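Local coordinates for protein 2',5'-phosphodiesterase 12 (PDB 4ZKF) that belongs to the endonuclease/exonuclease/phosphatase (DNase I-like) family and joins an E-set-like N-terminal domain to a larger domain that holds magnesium ions, at residues A[50-55]-A[92-97]; A[68-73]-A[116-121]; A[244-249]-A[291-296]; A[307-312]-A[347-352]. All coordinates share one frame; numbering follows the deposited sequence.

Interaction 1 (A[50-55]-A[92-97])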
loop_
_atom_site.group_PDB
_atom_site.type_symbol
_atom_site.label_atom_id
_atom_site.label_comp_id
_atom_site.label_asym_id
_atom_site.label_seq_id
_atom_site.Cartn_x
_atom_site.Cartn_y
_atom_site.Cartn_z
ATOM N N TRP A 50 17.427 5.980 -20.795
ATOM C CA TRP A 50 16.144 5.753 -21.451
ATOM C C TRP A 50 16.188 6.175 -22.910
ATOM O O TRP A 50 16.741 7.222 -23.237
ATOM C CB TRP A 50 15.033 6.517 -20.721
ATOM C CG TRP A 50 14.651 5.895 -19.411
ATOM C CD1 TRP A 50 15.176 6.168 -18.184
ATOM C CD2 TRP A 50 13.642 4.903 -19.207
ATOM N NE1 TRP A 50 14.549 5.399 -17.219
ATOM C CE2 TRP A 50 13.603 4.618 -17.826
ATOM C CE3 TRP A 50 12.767 4.225 -20.061
ATOM C CZ2 TRP A 50 12.726 3.679 -17.280
ATOM C CZ3 TRP A 50 11.897 3.295 -19.517
ATOM C CH2 TRP A 50 11.885 3.031 -18.145
ATOM N N TYR A 51 15.599 5.349 -23.764
ATOM C CA TYR A 51 15.431 5.636 -25.177
ATOM C C TYR A 51 13.944 5.670 -25.510
ATOM O O TYR A 51 13.125 5.032 -24.828
ATOM C CB TYR A 51 16.130 4.581 -26.042
ATOM C CG TYR A 51 17.622 4.499 -25.825
ATOM C CD1 TYR A 51 18.144 3.922 -24.680
ATOM C CD2 TYR A 51 18.502 5.006 -26.768
ATOM C CE1 TYR A 51 19.509 3.853 -24.478
ATOM C CE2 TYR A 51 19.863 4.945 -26.579
ATOM C CZ TYR A 51 20.364 4.368 -25.436
ATOM O OH TYR A 51 21.723 4.310 -25.262
ATOM N N LYS A 52 13.594 6.410 -26.559
ATOM C CA LYS A 52 12.230 6.385 -27.067
ATOM C C LYS A 52 12.254 6.120 -28.561
ATOM O O LYS A 52 13.238 6.409 -29.241
ATOM C CB LYS A 52 11.507 7.695 -26.774
ATOM C CG LYS A 52 12.194 8.907 -27.377
ATOM C CD LYS A 52 11.519 10.183 -26.913
ATOM C CE LYS A 52 12.356 11.390 -27.236
ATOM N NZ LYS A 52 11.758 12.625 -26.649
ATOM N N GLU A 53 11.170 5.556 -29.061
ATOM C CA GLU A 53 11.053 5.274 -30.482
ATOM C C GLU A 53 11.263 6.552 -31.301
ATOM O O GLU A 53 10.801 7.625 -30.915
ATOM C CB GLU A 53 9.686 4.666 -30.770
ATOM C CG GLU A 53 9.691 3.628 -31.840
ATOM C CD GLU A 53 8.415 2.829 -31.856
ATOM O OE1 GLU A 53 7.578 3.015 -30.940
ATOM O OE2 GLU A 53 8.243 2.016 -32.790
ATOM N N ALA A 54 11.970 6.433 -32.422
ATOM C CA ALA A 54 12.272 7.589 -33.256
ATOM C C ALA A 54 10.993 8.294 -33.711
ATOM O O ALA A 54 10.919 9.523 -33.738
ATOM C CB ALA A 54 13.099 7.167 -34.450
ATOM N N LYS A 55 9.994 7.500 -34.068
ATOM C CA LYS A 55 8.657 8.004 -34.348
ATOM C C LYS A 55 7.720 6.804 -34.283
ATOM O O LYS A 55 8.193 5.669 -34.241
ATOM C CB LYS A 55 8.611 8.719 -35.706
ATOM C CG LYS A 55 8.929 7.847 -36.891
ATOM C CD LYS A 55 8.808 8.653 -38.174
ATOM C CE LYS A 55 7.724 8.094 -39.075
ATOM N NZ LYS A 55 7.593 8.903 -40.319
ATOM N N ASN A 92 3.552 14.472 -23.231
ATOM C CA ASN A 92 2.624 14.354 -24.353
ATOM C C ASN A 92 3.360 14.086 -25.648
ATOM O O ASN A 92 2.854 13.382 -26.520
ATOM C CB ASN A 92 1.787 15.622 -24.514
ATOM C CG ASN A 92 0.881 15.860 -23.344
ATOM O OD1 ASN A 92 0.404 14.913 -22.719
ATOM N ND2 ASN A 92 0.622 17.131 -23.041
ATOM N N ALA A 93 4.558 14.649 -25.768
ATOM C CA ALA A 93 5.351 14.490 -26.988
ATOM C C ALA A 93 5.758 13.025 -27.225
ATOM O O ALA A 93 6.120 12.641 -28.342
ATOM C CB ALA A 93 6.583 15.389 -26.941
ATOM N N ASP A 94 5.685 12.209 -26.180
ATOM C CA ASP A 94 6.017 10.788 -26.284
ATOM C C ASP A 94 4.848 9.909 -26.718
ATOM O O ASP A 94 5.021 8.719 -26.950
ATOM C CB ASP A 94 6.535 10.266 -24.942
ATOM C CG ASP A 94 7.834 10.911 -24.534
ATOM O OD1 ASP A 94 8.539 11.426 -25.434
ATOM O OD2 ASP A 94 8.153 10.912 -23.321
ATOM N N ILE A 95 3.654 10.479 -26.808
ATOM C CA ILE A 95 2.476 9.678 -27.121
ATOM C C ILE A 95 2.634 8.929 -28.452
ATOM O O ILE A 95 3.055 9.503 -29.466
ATOM C CB ILE A 95 1.216 10.553 -27.145
ATOM C CG1 ILE A 95 0.903 11.005 -25.716
ATOM C CG2 ILE A 95 0.038 9.781 -27.718
ATOM C CD1 ILE A 95 -0.215 12.037 -25.603
ATOM N N GLY A 96 2.325 7.639 -28.428
ATOM C CA GLY A 96 2.427 6.801 -29.608
ATOM C C GLY A 96 3.737 6.047 -29.748
ATOM O O GLY A 96 3.875 5.218 -30.651
ATOM N N LEU A 97 4.682 6.311 -28.845
ATOM C CA LEU A 97 6.015 5.710 -28.908
ATOM C C LEU A 97 6.248 4.617 -27.871
ATOM O O LEU A 97 5.778 4.719 -26.737
ATOM C CB LEU A 97 7.093 6.774 -28.699
ATOM C CG LEU A 97 7.011 8.070 -29.486
ATOM C CD1 LEU A 97 8.064 9.018 -28.968
ATOM C CD2 LEU A 97 7.198 7.775 -30.964
HETATM O O HOH W 1 9.177 12.725 -27.873
HETATM O O HOH W 2 5.093 3.000 -31.835
#
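Leu97 reaches across to the end of strand 47-53 and packs its branched tip largely against the backbone of 53-55, with Pro56 also touching it. Its CD2 touches the carbonyl carbon C of Lys55 at 3.5 Å, while the carbonyl O of Glu53 lies 3.6 Å from Leu97 CD2 and nearly as close to CD1, between the two methyls. Behind them the CB atoms of Glu53 and Leu97 meet at 3.9 Å, a setting that suits a buried, branched apolar residue. With CG beside its backbone N (chi1 -48°), Leu97 holds both methyls over the chain of 53-55.

The looser part is polar and bridged by waters, with Lys52 toward solvent. Lys52, extended beyond CG, crosses Asp94 at about a right angle; its NZ stays 3.6 Å from Asp94 OD1, a long salt bridge, and a water bonded to both atoms fills in. A second water spans Glu53 OE1, at 2.6 Å, and the carbonyl O of Gly96, and Glu53 OE1 also accepts from the backbone N of Arg98. Asp94 OD2 turns instead to Tyr88 OH. Gly96 suits its place in the type II turn from Asp94 to Leu97, since its positive phi of 94° would push a CB against the preceding carbonyl.

The contact thus closes the loop between strands 78-80 and 99-104 onto strand 47-53, which lies between those same two strands in the antiparallel sheet of the N-terminal domain.

Interaction 2 (A[68-73]-A[116-121])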
loop_
_atom_site.group_PDB
_atom_site.type_symbol
_atom_site.label_atom_id
_atom_site.label_comp_id
_atom_site.label_asym_id
_atom_site.label_seq_id
_atom_site.Cartn_x
_atom_site.Cartn_y
_atom_site.Cartn_z
ATOM N N SER A 68 15.015 -12.761 -23.688
ATOM C CA SER A 68 14.388 -13.342 -22.511
ATOM C C SER A 68 13.652 -12.273 -21.713
ATOM O O SER A 68 13.024 -12.565 -20.693
ATOM C CB SER A 68 15.434 -14.039 -21.634
ATOM O OG SER A 68 16.347 -13.107 -21.084
ATOM N N LEU A 69 13.722 -11.035 -22.199
ATOM C CA LEU A 69 13.189 -9.883 -21.473
ATOM C C LEU A 69 12.033 -9.212 -22.193
ATOM O O LEU A 69 11.060 -8.802 -21.564
ATOM C CB LEU A 69 14.286 -8.843 -21.241
ATOM C CG LEU A 69 15.380 -9.163 -20.228
ATOM C CD1 LEU A 69 16.435 -8.063 -20.242
ATOM C CD2 LEU A 69 14.757 -9.325 -18.843
ATOM N N SER A 70 12.156 -9.091 -23.511
ATOM C CA SER A 70 11.256 -8.232 -24.279
ATOM C C SER A 70 11.344 -8.517 -25.781
ATOM O O SER A 70 12.158 -9.335 -26.220
ATOM C CB SER A 70 11.591 -6.753 -23.999
ATOM O OG SER A 70 12.769 -6.346 -24.685
ATOM N N PRO A 71 10.496 -7.838 -26.579
ATOM C CA PRO A 71 10.751 -7.790 -28.020
ATOM C C PRO A 71 12.109 -7.169 -28.310
ATOM O O PRO A 71 12.641 -6.441 -27.475
ATOM C CB PRO A 71 9.635 -6.889 -28.558
ATOM C CG PRO A 71 8.550 -6.965 -27.550
ATOM C CD PRO A 71 9.208 -7.217 -26.217
ATOM N N SER A 72 12.649 -7.442 -29.488
ATOM C CA SER A 72 13.919 -6.863 -29.893
ATOM C C SER A 72 13.741 -6.153 -31.229
ATOM O O SER A 72 13.022 -6.637 -32.103
ATOM C CB SER A 72 14.994 -7.945 -29.989
ATOM O OG SER A 72 16.288 -7.374 -30.012
ATOM N N SER A 73 14.385 -5.002 -31.382
ATOM C CA SER A 73 14.251 -4.210 -32.598
ATOM C C SER A 73 15.583 -3.534 -32.926
ATOM O O SER A 73 16.459 -3.464 -32.065
ATOM C CB SER A 73 13.126 -3.182 -32.427
ATOM O OG SER A 73 13.450 -2.242 -31.416
ATOM N N GLU A 116 19.239 -4.675 -21.547
ATOM C CA GLU A 116 18.330 -3.663 -22.069
ATOM C C GLU A 116 17.016 -4.318 -22.429
ATOM O O GLU A 116 16.970 -5.513 -22.733
ATOM C CB GLU A 116 18.939 -2.932 -23.275
ATOM C CG GLU A 116 19.147 -3.781 -24.521
ATOM C CD GLU A 116 19.579 -2.954 -25.735
ATOM O OE1 GLU A 116 19.225 -3.332 -26.874
ATOM O OE2 GLU A 116 20.274 -1.932 -25.557
ATOM N N LEU A 117 15.936 -3.550 -22.367
ATOM C CA LEU A 117 14.646 -4.095 -22.735
ATOM C C LEU A 117 13.720 -3.006 -23.246
ATOM O O LEU A 117 13.877 -1.828 -22.918
ATOM C CB LEU A 117 14.001 -4.834 -21.557
ATOM C CG LEU A 117 13.418 -4.079 -20.367
ATOM C CD1 LEU A 117 12.703 -5.072 -19.445
ATOM C CD2 LEU A 117 14.473 -3.317 -19.595
ATOM N N GLU A 118 12.757 -3.431 -24.054
ATOM C CA GLU A 118 11.823 -2.532 -24.709
ATOM C C GLU A 118 10.432 -2.754 -24.142
ATOM O O GLU A 118 10.093 -3.865 -23.731
ATOM C CB GLU A 118 11.814 -2.774 -26.227
ATOM C CG GLU A 118 13.172 -2.755 -26.896
ATOM C CD GLU A 118 13.101 -3.148 -28.372
ATOM O OE1 GLU A 118 11.988 -3.370 -28.885
ATOM O OE2 GLU A 118 14.160 -3.239 -29.016
ATOM N N SER A 119 9.616 -1.708 -24.133
ATOM C CA SER A 119 8.226 -1.844 -23.722
ATOM C C SER A 119 7.452 -2.582 -24.811
ATOM O O SER A 119 7.851 -2.563 -25.979
ATOM C CB SER A 119 7.596 -0.472 -23.460
ATOM O OG SER A 119 7.543 0.310 -24.643
ATOM N N VAL A 120 6.353 -3.230 -24.436
ATOM C CA VAL A 120 5.508 -3.877 -25.437
ATOM C C VAL A 120 4.355 -2.964 -25.782
ATOM O O VAL A 120 3.657 -3.178 -26.773
ATOM C CB VAL A 120 4.973 -5.241 -24.959
ATOM C CG1 VAL A 120 6.125 -6.160 -24.650
ATOM C CG2 VAL A 120 4.091 -5.078 -23.743
ATOM N N CYS A 121 4.178 -1.922 -24.975
ATOM C CA CYS A 121 3.118 -0.946 -25.187
ATOM C C CYS A 121 3.697 0.396 -25.642
ATOM O O CYS A 121 4.903 0.633 -25.522
ATOM C CB CYS A 121 2.326 -0.757 -23.899
ATOM S SG CYS A 121 3.398 -0.313 -22.502
HETATM O O HOH W 3 15.611 -7.388 -24.473
#
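Leu69 to Ser73 run at 82° to Glu116 to Val120, so the irregular segment 68-73 crosses the edge strand rather than pairing with it; the CA atoms come nearest at Ser70 and Leu117. Where a strand partner would offer a carbonyl, Ser70 offers its hydroxyl: Glu118 N donates to Ser70 OG at 3.0 Å, almost straight at 171°. Serine suits this spot because OG can also give its proton to the carbonyl O of Pro71 and accept from a water that is bonded to Glu116 O as well. Strand 115-118 is outermost in the four-stranded antiparallel sheet of the N-terminal domain, and the loop between strands 47-53 and 78-80 passes over it here. Beyond Ser70, the extended Glu118 side chain reaches under the loop. Its OE2 accepts from Ser73 OG at 2.7 Å, a donor standing 37° above the carboxylate plane, and weakly from Ser73 N. Its other oxygen, OE1, forms a salt bridge with Arg98, which probably keeps this buried carboxylate ionised. Apolar contacts add to this polar network. Pro71 CD meets Val120 CG1 at 3.6 Å, with the ring and the branched side chain at about a right angle, and Leu69 CB lies 4.0 Å from Leu117 CB.

Interaction 3 (A[244-249]-A[291-296])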
loop_
_atom_site.group_PDB
_atom_site.type_symbol
_atom_site.label_atom_id
_atom_site.label_comp_id
_atom_site.label_asym_id
_atom_site.label_seq_id
_atom_site.Cartn_x
_atom_site.Cartn_y
_atom_site.Cartn_z
ATOM N N PHE A 244 13.429 5.924 8.670
ATOM C CA PHE A 244 13.162 4.768 9.526
ATOM C C PHE A 244 13.861 3.500 9.063
ATOM O O PHE A 244 14.101 3.318 7.874
ATOM C CB PHE A 244 11.664 4.477 9.591
ATOM C CG PHE A 244 10.863 5.553 10.257
ATOM C CD1 PHE A 244 10.882 5.693 11.636
ATOM C CD2 PHE A 244 10.097 6.428 9.504
ATOM C CE1 PHE A 244 10.147 6.691 12.255
ATOM C CE2 PHE A 244 9.364 7.429 10.121
ATOM C CZ PHE A 244 9.384 7.554 11.491
ATOM N N SER A 245 14.156 2.615 10.005
ATOM C CA SER A 245 14.506 1.247 9.642
ATOM C C SER A 245 13.522 0.288 10.322
ATOM O O SER A 245 12.902 0.614 11.340
ATOM C CB SER A 245 15.952 0.932 10.030
ATOM O OG SER A 245 16.145 1.127 11.417
ATOM N N LEU A 246 13.351 -0.891 9.746
ATOM C CA LEU A 246 12.429 -1.864 10.310
ATOM C C LEU A 246 13.104 -2.619 11.457
ATOM O O LEU A 246 14.045 -3.383 11.230
ATOM C CB LEU A 246 11.965 -2.841 9.236
ATOM C CG LEU A 246 11.009 -3.930 9.736
ATOM C CD1 LEU A 246 9.743 -3.344 10.363
ATOM C CD2 LEU A 246 10.654 -4.883 8.613
ATOM N N LEU A 247 12.620 -2.417 12.679
ATOM C CA LEU A 247 13.262 -3.029 13.846
ATOM C C LEU A 247 12.689 -4.415 14.137
ATOM O O LEU A 247 13.435 -5.381 14.325
ATOM C CB LEU A 247 13.123 -2.121 15.071
ATOM C CG LEU A 247 13.849 -2.516 16.366
ATOM C CD1 LEU A 247 15.367 -2.666 16.161
ATOM C CD2 LEU A 247 13.569 -1.470 17.455
ATOM N N SER A 248 11.367 -4.539 14.167
ATOM C CA SER A 248 10.775 -5.857 14.396
ATOM C C SER A 248 9.367 -5.969 13.822
ATOM O O SER A 248 8.736 -4.956 13.520
ATOM C CB SER A 248 10.759 -6.188 15.898
ATOM O OG SER A 248 10.036 -5.225 16.654
ATOM N N GLN A 249 8.893 -7.204 13.663
ATOM C CA GLN A 249 7.559 -7.453 13.107
ATOM C C GLN A 249 6.771 -8.354 14.026
ATOM O O GLN A 249 7.329 -9.257 14.637
ATOM C CB GLN A 249 7.661 -8.091 11.729
ATOM C CG GLN A 249 8.339 -7.223 10.703
ATOM C CD GLN A 249 8.450 -7.925 9.387
ATOM O OE1 GLN A 249 9.471 -8.552 9.092
ATOM N NE2 GLN A 249 7.391 -7.862 8.593
ATOM N N SER A 291 4.475 -3.475 12.656
ATOM C CA SER A 291 5.873 -3.216 12.341
ATOM C C SER A 291 6.416 -2.165 13.284
ATOM O O SER A 291 5.883 -1.056 13.326
ATOM C CB SER A 291 6.021 -2.745 10.877
ATOM O OG SER A 291 5.382 -3.647 9.981
ATOM N N VAL A 292 7.466 -2.494 14.040
ATOM C CA VAL A 292 8.107 -1.481 14.877
ATOM C C VAL A 292 9.269 -0.863 14.124
ATOM O O VAL A 292 10.181 -1.567 13.674
ATOM C CB VAL A 292 8.578 -2.056 16.218
ATOM C CG1 VAL A 292 9.393 -1.031 16.970
ATOM C CG2 VAL A 292 7.361 -2.476 17.041
ATOM N N LEU A 293 9.211 0.459 13.976
ATOM C CA LEU A 293 10.172 1.214 13.201
ATOM C C LEU A 293 11.094 2.012 14.099
ATOM O O LEU A 293 10.646 2.630 15.058
ATOM C CB LEU A 293 9.473 2.169 12.234
ATOM C CG LEU A 293 8.429 1.606 11.276
ATOM C CD1 LEU A 293 7.907 2.727 10.366
ATOM C CD2 LEU A 293 9.056 0.487 10.474
ATOM N N GLN A 294 12.380 1.992 13.764
ATOM C CA GLN A 294 13.396 2.768 14.458
ATOM C C GLN A 294 13.702 4.042 13.681
ATOM O O GLN A 294 13.997 3.989 12.488
ATOM C CB GLN A 294 14.668 1.910 14.629
ATOM C CG GLN A 294 15.898 2.653 15.113
ATOM C CD GLN A 294 15.745 3.150 16.542
ATOM O OE1 GLN A 294 15.435 2.377 17.442
ATOM N NE2 GLN A 294 15.972 4.440 16.753
ATOM N N SER A 295 13.618 5.194 14.340
ATOM C CA SER A 295 14.056 6.428 13.700
ATOM C C SER A 295 15.544 6.413 13.389
ATOM O O SER A 295 16.363 6.089 14.247
ATOM C CB SER A 295 13.748 7.634 14.576
ATOM O OG SER A 295 14.332 8.787 14.011
ATOM N N THR A 296 15.894 6.782 12.166
ATOM C CA THR A 296 17.295 6.888 11.778
ATOM C C THR A 296 17.891 8.226 12.208
ATOM O O THR A 296 19.087 8.456 12.043
ATOM C CB THR A 296 17.466 6.772 10.276
ATOM O OG1 THR A 296 16.670 7.790 9.659
ATOM C CG2 THR A 296 17.023 5.388 9.792
HETATM O O HOH W 4 5.077 -6.324 9.581
#
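Phe244 and Leu293 lie on one face of an antiparallel strand pair that a classic beta bulge interrupts at Leu247 and Ser248, and their side chains cross at about a right angle. Leu293 CD1 stands over one face of the ring, while the ring atom CD1 of Phe244 lies 3.8 Å from Leu293 CB. The carbonyl O of Gln294 comes to the ring's edge, near its plane. Leu246 shares this face: with CG opposite the backbone N (chi1 179°), its CD1 swings toward the partner strand and meets Leu293 CD2 at 3.9 Å and Ser291 CB. Tyr239 of strand 234-240 covers both Leu246 and Leu293, so large apolar residues suit this side, turned toward the other sheet of the domain.

The other face is more polar. Ser245 OG lies alongside Gln294 CB at 3.6 Å, whereas the Gln294 amide, bent at chi2, turns away to Arg302 and to the carbonyl oxygens of Ser295 and Ser299. Ser248 OG rests against Val292 CB at 3.5 Å and bonds to Tyr339 OH.

At the bulge two consecutive residues face Val292, shifting the register by one, and its carbonyl O takes two donors. Leu247 N approaches nearly head-on at 2.8 Å, with a C=O...N angle of 163°; Ser248 N, at 3.2 Å, meets a lone pair in the carbonyl plane.

Interaction 4 (A[307-312]-A[347-352]); sequences NTHLYW and CGDFNS. With MG (magnesium ion), chain C.
Asp349 OD2 binds the magnesium ion at 2.6 Å and lies 3.2 Å from His309 NE2; Asn154 of the strand 147-154 also donates to it. The imidazole and carboxylate lie side by side, pointing the same way, with their planes 24° apart. Both side chains place CG opposite the backbone N, as chi1 of -169° for His309 and 178° for Asp349 show, which carries the two groups beyond the strand ends together. The metal sits in the ring plane at the edge of His309, 2.9 Å from NE2. Asn351 OD1 binds it at 2.8 Å, and a water is a further ligand.

An amide suits position 351 because it can serve two masters: while OD1 faces the cation, ND2 donates to the carbonyl O of Leu310 at 2.9 Å, tying down the opposite loop. Asp349 OD1 is used as well, accepting from Asn351 N in an Asx turn that sets the asparagine beside the ion.

On the reverse face, Thr308 CG2 meets Phe350 CE2 at 3.7 Å, and Leu310 CD1 touches the same ring at its edge. Gly348 suits its place because a CB there would clash with the carbonyl O of Thr308. Parallel strand bonds, such as Leu310 N to Asp349 O, join the two strands of a beta-alpha-beta crossover built round helix 317-338, and metal ligands gather at the strand ends, as is usual at the metal site of DNase I-like domains.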
loop_
_atom_site.group_PDB
_atom_site.type_symbol
_atom_site.label_atom_id
_atom_site.label_comp_id
_atom_site.label_asym_id
_atom_site.label_seq_id
_atom_site.Cartn_x
_atom_site.Cartn_y
_atom_site.Cartn_z
ATOM N N ASN A 307 -1.514 -2.202 10.989
ATOM C CA ASN A 307 -2.289 -2.077 9.758
ATOM C C ASN A 307 -3.242 -3.241 9.706
ATOM O O ASN A 307 -2.837 -4.367 9.980
ATOM C CB ASN A 307 -1.358 -2.075 8.538
ATOM C CG ASN A 307 -2.095 -1.923 7.214
ATOM O OD1 ASN A 307 -3.193 -1.360 7.143
ATOM N ND2 ASN A 307 -1.464 -2.379 6.152
ATOM N N THR A 308 -4.506 -2.995 9.386
ATOM C CA THR A 308 -5.426 -4.117 9.264
ATOM C C THR A 308 -6.546 -3.889 8.261
ATOM O O THR A 308 -6.754 -2.790 7.754
ATOM C CB THR A 308 -6.054 -4.485 10.640
ATOM O OG1 THR A 308 -6.639 -5.787 10.553
ATOM C CG2 THR A 308 -7.127 -3.453 11.087
ATOM N N HIS A 309 -7.244 -4.976 7.960
ATOM C CA HIS A 309 -8.467 -4.935 7.169
ATOM C C HIS A 309 -9.439 -5.844 7.876
ATOM O O HIS A 309 -9.255 -7.059 7.851
ATOM C CB HIS A 309 -8.221 -5.410 5.735
ATOM C CG HIS A 309 -9.374 -5.152 4.804
ATOM N ND1 HIS A 309 -9.381 -5.608 3.501
ATOM C CD2 HIS A 309 -10.531 -4.485 4.980
ATOM C CE1 HIS A 309 -10.511 -5.236 2.921
ATOM N NE2 HIS A 309 -11.226 -4.550 3.788
ATOM N N LEU A 310 -10.456 -5.275 8.519
ATOM C CA LEU A 310 -11.329 -6.076 9.368
ATOM C C LEU A 310 -12.420 -6.719 8.541
ATOM O O LEU A 310 -12.607 -6.376 7.377
ATOM C CB LEU A 310 -11.956 -5.233 10.478
ATOM C CG LEU A 310 -11.028 -4.622 11.524
ATOM C CD1 LEU A 310 -11.892 -4.123 12.664
ATOM C CD2 LEU A 310 -10.007 -5.649 12.015
ATOM N N TYR A 311 -13.141 -7.643 9.164
ATOM C CA TYR A 311 -14.230 -8.365 8.506
ATOM C C TYR A 311 -15.219 -7.410 7.858
ATOM O O TYR A 311 -15.596 -6.404 8.451
ATOM C CB TYR A 311 -14.935 -9.263 9.519
ATOM C CG TYR A 311 -16.059 -10.105 8.954
ATOM C CD1 TYR A 311 -15.878 -10.879 7.808
ATOM C CD2 TYR A 311 -17.292 -10.152 9.589
ATOM C CE1 TYR A 311 -16.908 -11.664 7.304
ATOM C CE2 TYR A 311 -18.324 -10.932 9.091
ATOM C CZ TYR A 311 -18.124 -11.688 7.957
ATOM O OH TYR A 311 -19.158 -12.454 7.471
ATOM N N TRP A 312 -15.642 -7.754 6.644
ATOM C CA TRP A 312 -16.349 -6.838 5.760
ATOM C C TRP A 312 -17.873 -6.808 5.900
ATOM O O TRP A 312 -18.501 -5.801 5.572
ATOM C CB TRP A 312 -16.010 -7.184 4.312
ATOM C CG TRP A 312 -16.599 -8.491 3.900
ATOM C CD1 TRP A 312 -16.059 -9.730 4.082
ATOM C CD2 TRP A 312 -17.867 -8.694 3.262
ATOM N NE1 TRP A 312 -16.908 -10.694 3.585
ATOM C CE2 TRP A 312 -18.024 -10.081 3.077
ATOM C CE3 TRP A 312 -18.880 -7.833 2.820
ATOM C CZ2 TRP A 312 -19.152 -10.632 2.469
ATOM C CZ3 TRP A 312 -19.999 -8.380 2.219
ATOM C CH2 TRP A 312 -20.126 -9.767 2.048
ATOM N N CYS A 347 -3.297 2.082 11.380
ATOM C CA CYS A 347 -3.975 2.322 10.113
ATOM C C CYS A 347 -4.907 1.181 9.779
ATOM O O CYS A 347 -4.677 0.043 10.191
ATOM C CB CYS A 347 -2.955 2.473 8.978
ATOM S SG CYS A 347 -1.896 3.930 9.100
ATOM N N GLY A 348 -5.940 1.452 8.993
ATOM C CA GLY A 348 -6.681 0.338 8.452
ATOM C C GLY A 348 -7.968 0.677 7.755
ATOM O O GLY A 348 -8.473 1.791 7.836
ATOM N N ASP A 349 -8.483 -0.319 7.046
ATOM C CA ASP A 349 -9.872 -0.320 6.619
ATOM C C ASP A 349 -10.614 -1.113 7.678
ATOM O O ASP A 349 -10.508 -2.338 7.717
ATOM C CB ASP A 349 -10.030 -0.953 5.236
ATOM C CG ASP A 349 -11.476 -1.018 4.782
ATOM O OD1 ASP A 349 -12.396 -0.734 5.588
ATOM O OD2 ASP A 349 -11.696 -1.359 3.607
ATOM N N PHE A 350 -11.348 -0.412 8.543
ATOM C CA PHE A 350 -11.951 -1.057 9.700
ATOM C C PHE A 350 -13.373 -1.509 9.406
ATOM O O PHE A 350 -14.001 -2.174 10.235
ATOM C CB PHE A 350 -11.901 -0.123 10.908
ATOM C CG PHE A 350 -10.495 0.147 11.378
ATOM C CD1 PHE A 350 -9.741 1.156 10.803
ATOM C CD2 PHE A 350 -9.909 -0.655 12.340
ATOM C CE1 PHE A 350 -8.429 1.392 11.210
ATOM C CE2 PHE A 350 -8.599 -0.433 12.747
ATOM C CZ PHE A 350 -7.860 0.594 12.181
ATOM N N ASN A 351 -13.854 -1.177 8.210
ATOM C CA ASN A 351 -15.207 -1.554 7.792
ATOM C C ASN A 351 -16.232 -1.168 8.850
ATOM O O ASN A 351 -17.214 -1.880 9.054
ATOM C CB ASN A 351 -15.294 -3.060 7.506
ATOM C CG ASN A 351 -14.966 -3.398 6.070
ATOM O OD1 ASN A 351 -15.516 -2.802 5.145
ATOM N ND2 ASN A 351 -14.064 -4.356 5.873
ATOM N N SER A 352 -15.985 -0.037 9.511
ATOM C CA SER A 352 -16.816 0.448 10.616
ATOM C C SER A 352 -17.000 1.953 10.525
ATOM O O SER A 352 -16.019 2.698 10.504
ATOM C CB SER A 352 -16.194 0.110 11.981
ATOM O OG SER A 352 -15.939 -1.268 12.106
HETATM MG MG MG C . -13.612 -3.016 3.154
HETATM O O HOH W 5 -13.481 -2.213 0.689
#

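Overall arrangement
Along the chain, interactions 1 and 2 cross, their segments alternating within the N-terminal domain, whereas interactions 3 and 4 follow in series in the DNase I-like domain. The first pair, with centres about 15 Å apart, secures two loops to the same four-stranded antiparallel sheet. The second pair shares one mixed sheet: strand 287-295 of interaction 3 neighbours strand 302-309 of interaction 4, their centres about 22 Å apart. Interaction 4 carries the magnesium site, while interaction 3 lies farther along the sheet. About 40 Å separates the centres of interactions 2 and 4, so the N-terminal contacts shape their own domain well away from the metal.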